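Long-range contact in capsule biosynthesis protein capD (Bacillus anthracis, PDB 3G9K), which cleaves the poly-gamma-D-glutamate capsule and joins it through an amide bond to the side-chain amino group of meso-diaminopimelic acid in peptidoglycan, also releasing shortened capsule: residues B[115-120]-B[138-143]. Numbering follows the deposited sequence.
Sequences TAYTEI and KKKVSP
Tyr117 and Thr118 pair in parallel with Lys138 and Lys139, joined by three backbone hydrogen bonds: Lys138 N to Ala116 O at 2.9 Å, Thr118 N to Lys138 O, and Lys140 N to Thr118 O at 3.0 Å. Lys138 thus bonds to both residues flanking its bridge partner Tyr117, and CA-H...O contacts add to this, Tyr117 CA to Lys138 O and Lys139 CA to Thr118 O. On the face bearing Tyr117, lysine methylenes, not ammonium groups, do the packing. The side chains of Tyr117 and Lys140 run side by side; Lys140 CG approaches Tyr117 CD1 to 3.7 Å, and the bend at chi2 (-78°) precedes Lys140 CE, which meets the ring obliquely, 3.6 Å from Tyr117 CE1. Lys138 CG touches the same CD1-CE1 side more loosely, while Thr115 CG2 sits over one ring face, toward the rim. On the other face, Lys139 extends past Thr118 O. Glu119 starts away from 138-143, but its carboxylate swings back, OE2 salt-bridged to Arg168 NE and OE1 hydrogen-bonded to Arg108 N. This surface contact borders the capsule-binding region, the Tyr117 side chain about 6 Å from that of Arg81. Helix 124-131 connects the two strands in a beta-alpha-beta crossover, and strand 109-112 flanks 115-118 antiparallel on the side opposite 136-139.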
ATOM      1  N   THR B 115      12.331 -19.648  -9.977  1.00 41.54           N
ATOM      2  CA  THR B 115      11.566 -20.263  -8.878  1.00 40.69           C
ATOM      3  C   THR B 115      10.100 -19.804  -8.861  1.00 39.83           C
ATOM      4  O   THR B 115       9.795 -18.641  -9.130  1.00 38.60           O
ATOM      5  CB  THR B 115      12.158 -19.917  -7.478  1.00 41.17           C
ATOM      6  OG1 THR B 115      13.560 -20.232  -7.430  1.00 41.66           O
ATOM      7  CG2 THR B 115      11.424 -20.679  -6.369  1.00 41.58           C
ATOM      8  N   ALA B 116       9.209 -20.726  -8.529  1.00 38.74           N
ATOM      9  CA  ALA B 116       7.814 -20.406  -8.282  1.00 38.53           C
ATOM     10  C   ALA B 116       7.587 -20.530  -6.772  1.00 37.53           C
ATOM     11  O   ALA B 116       7.757 -21.597  -6.187  1.00 36.90           O
ATOM     12  CB  ALA B 116       6.906 -21.332  -9.057  1.00 38.04           C
ATOM     13  N   TYR B 117       7.272 -19.407  -6.132  1.00 36.90           N
ATOM     14  CA  TYR B 117       6.947 -19.407  -4.722  1.00 36.30           C
ATOM     15  C   TYR B 117       5.462 -19.665  -4.609  1.00 34.69           C
ATOM     16  O   TYR B 117       4.682 -19.080  -5.334  1.00 33.65           O
ATOM     17  CB  TYR B 117       7.323 -18.090  -4.066  1.00 37.85           C
ATOM     18  CG  TYR B 117       8.818 -17.869  -3.936  1.00 39.18           C
ATOM     19  CD1 TYR B 117       9.620 -18.737  -3.184  1.00 40.54           C
ATOM     20  CD2 TYR B 117       9.423 -16.775  -4.532  1.00 40.87           C
ATOM     21  CE1 TYR B 117      10.995 -18.515  -3.048  1.00 40.95           C
ATOM     22  CE2 TYR B 117      10.798 -16.551  -4.415  1.00 41.38           C
ATOM     23  CZ  TYR B 117      11.575 -17.420  -3.677  1.00 41.28           C
ATOM     24  OH  TYR B 117      12.923 -17.158  -3.573  1.00 41.49           O
ATOM     25  N   THR B 118       5.087 -20.548  -3.697  1.00 33.31           N
ATOM     26  CA  THR B 118       3.738 -21.066  -3.632  1.00 32.63           C
ATOM     27  C   THR B 118       3.290 -20.970  -2.184  1.00 31.87           C
ATOM     28  O   THR B 118       4.059 -21.231  -1.273  1.00 31.30           O
ATOM     29  CB  THR B 118       3.690 -22.545  -4.130  1.00 33.06           C
ATOM     30  OG1 THR B 118       3.765 -22.576  -5.577  1.00 34.17           O
ATOM     31  CG2 THR B 118       2.449 -23.184  -3.687  1.00 33.39           C
ATOM     32  N   GLU B 119       2.038 -20.586  -1.974  1.00 31.97           N
ATOM     33  CA  GLU B 119       1.522 -20.385  -0.623  1.00 32.37           C
ATOM     34  C   GLU B 119       1.132 -21.700   0.056  1.00 32.94           C
ATOM     35  O   GLU B 119       1.193 -21.806   1.293  1.00 33.15           O
ATOM     36  CB  GLU B 119       0.339 -19.415  -0.670  1.00 31.99           C
ATOM     37  CG  GLU B 119      -0.055 -18.837   0.670  1.00 30.83           C
ATOM     38  CD  GLU B 119      -1.017 -17.640   0.557  1.00 30.24           C
ATOM     39  OE1 GLU B 119      -1.608 -17.421  -0.502  1.00 24.71           O
ATOM     40  OE2 GLU B 119      -1.228 -16.950   1.567  1.00 30.28           O
ATOM     41  N   ILE B 120       0.716 -22.680  -0.746  1.00 34.38           N
ATOM     42  CA  ILE B 120       0.471 -24.052  -0.274  1.00 35.54           C
ATOM     43  C   ILE B 120       1.419 -25.043  -0.938  1.00 36.89           C
ATOM     44  O   ILE B 120       2.048 -24.751  -1.978  1.00 35.99           O
ATOM     45  CB  ILE B 120      -0.980 -24.558  -0.544  1.00 35.63           C
ATOM     46  CG1 ILE B 120      -1.371 -24.406  -2.031  1.00 36.66           C
ATOM     47  CG2 ILE B 120      -1.938 -23.824   0.308  1.00 36.49           C
ATOM     48  CD1 ILE B 120      -2.795 -24.976  -2.395  1.00 36.93           C
ATOM     49  N   LYS B 138       8.825 -23.733  -4.498  1.00 53.92           N
ATOM     50  CA  LYS B 138       9.181 -23.611  -3.086  1.00 53.42           C
ATOM     51  C   LYS B 138       8.047 -22.932  -2.317  1.00 52.77           C
ATOM     52  O   LYS B 138       7.654 -21.815  -2.639  1.00 52.32           O
ATOM     53  CB  LYS B 138      10.477 -22.799  -2.957  1.00 53.71           C
ATOM     54  CG  LYS B 138      10.884 -22.382  -1.527  1.00 54.26           C
ATOM     55  CD  LYS B 138      12.236 -22.961  -1.084  1.00 54.80           C
ATOM     56  CE  LYS B 138      12.976 -22.011  -0.137  1.00 54.66           C
ATOM     57  NZ  LYS B 138      14.151 -22.665   0.532  1.00 54.76           N
ATOM     58  N   LYS B 139       7.546 -23.615  -1.291  1.00 52.20           N
ATOM     59  CA  LYS B 139       6.481 -23.094  -0.443  1.00 52.01           C
ATOM     60  C   LYS B 139       6.987 -22.043   0.555  1.00 51.70           C
ATOM     61  O   LYS B 139       7.900 -22.309   1.338  1.00 51.66           O
ATOM     62  CB  LYS B 139       5.799 -24.238   0.314  1.00 51.97           C
ATOM     63  CG  LYS B 139       4.791 -23.789   1.350  1.00 51.69           C
ATOM     64  CD  LYS B 139       4.063 -24.964   1.941  1.00 51.79           C
ATOM     65  CE  LYS B 139       3.391 -24.587   3.258  1.00 51.70           C
ATOM     66  NZ  LYS B 139       2.418 -25.643   3.693  1.00 51.66           N
ATOM     67  N   LYS B 140       6.372 -20.861   0.535  1.00 51.29           N
ATOM     68  CA  LYS B 140       6.705 -19.786   1.480  1.00 50.89           C
ATOM     69  C   LYS B 140       5.782 -19.810   2.692  1.00 50.11           C
ATOM     70  O   LYS B 140       4.560 -19.899   2.555  1.00 49.94           O
ATOM     71  CB  LYS B 140       6.637 -18.424   0.790  1.00 51.12           C
ATOM     72  CG  LYS B 140       7.877 -18.058   0.036  1.00 51.12           C
ATOM     73  CD  LYS B 140       8.948 -17.583   0.985  1.00 51.55           C
ATOM     74  CE  LYS B 140      10.233 -17.279   0.238  1.00 52.69           C
ATOM     75  NZ  LYS B 140      11.242 -16.670   1.156  1.00 53.08           N
ATOM     76  N   VAL B 141       6.377 -19.682   3.874  1.00 49.19           N
ATOM     77  CA  VAL B 141       5.682 -19.944   5.128  1.00 48.63           C
ATOM     78  C   VAL B 141       5.115 -18.678   5.786  1.00 48.27           C
ATOM     79  O   VAL B 141       4.446 -18.757   6.818  1.00 48.59           O
ATOM     80  CB  VAL B 141       6.612 -20.673   6.132  1.00 49.03           C
ATOM     81  CG1 VAL B 141       5.799 -21.526   7.079  1.00 49.02           C
ATOM     82  CG2 VAL B 141       7.635 -21.550   5.383  1.00 49.62           C
ATOM     83  N   SER B 142       5.366 -17.515   5.195  1.00 47.35           N
ATOM     84  CA  SER B 142       4.844 -16.255   5.727  1.00 46.37           C
ATOM     85  C   SER B 142       3.619 -15.837   4.906  1.00 45.33           C
ATOM     86  O   SER B 142       3.747 -15.603   3.696  1.00 44.71           O
ATOM     87  CB  SER B 142       5.918 -15.172   5.638  1.00 46.72           C
ATOM     88  OG  SER B 142       5.468 -13.981   6.254  1.00 48.68           O
ATOM     89  N   PRO B 143       2.422 -15.796   5.538  1.00 44.04           N
ATOM     90  CA  PRO B 143       1.218 -15.230   4.899  1.00 42.80           C
ATOM     91  C   PRO B 143       1.442 -13.829   4.314  1.00 41.53           C
ATOM     92  O   PRO B 143       1.063 -13.584   3.155  1.00 41.52           O
ATOM     93  CB  PRO B 143       0.192 -15.204   6.038  1.00 43.08           C
ATOM     94  CG  PRO B 143       0.583 -16.329   6.896  1.00 43.24           C
ATOM     95  CD  PRO B 143       2.095 -16.331   6.876  1.00 44.46           C
TER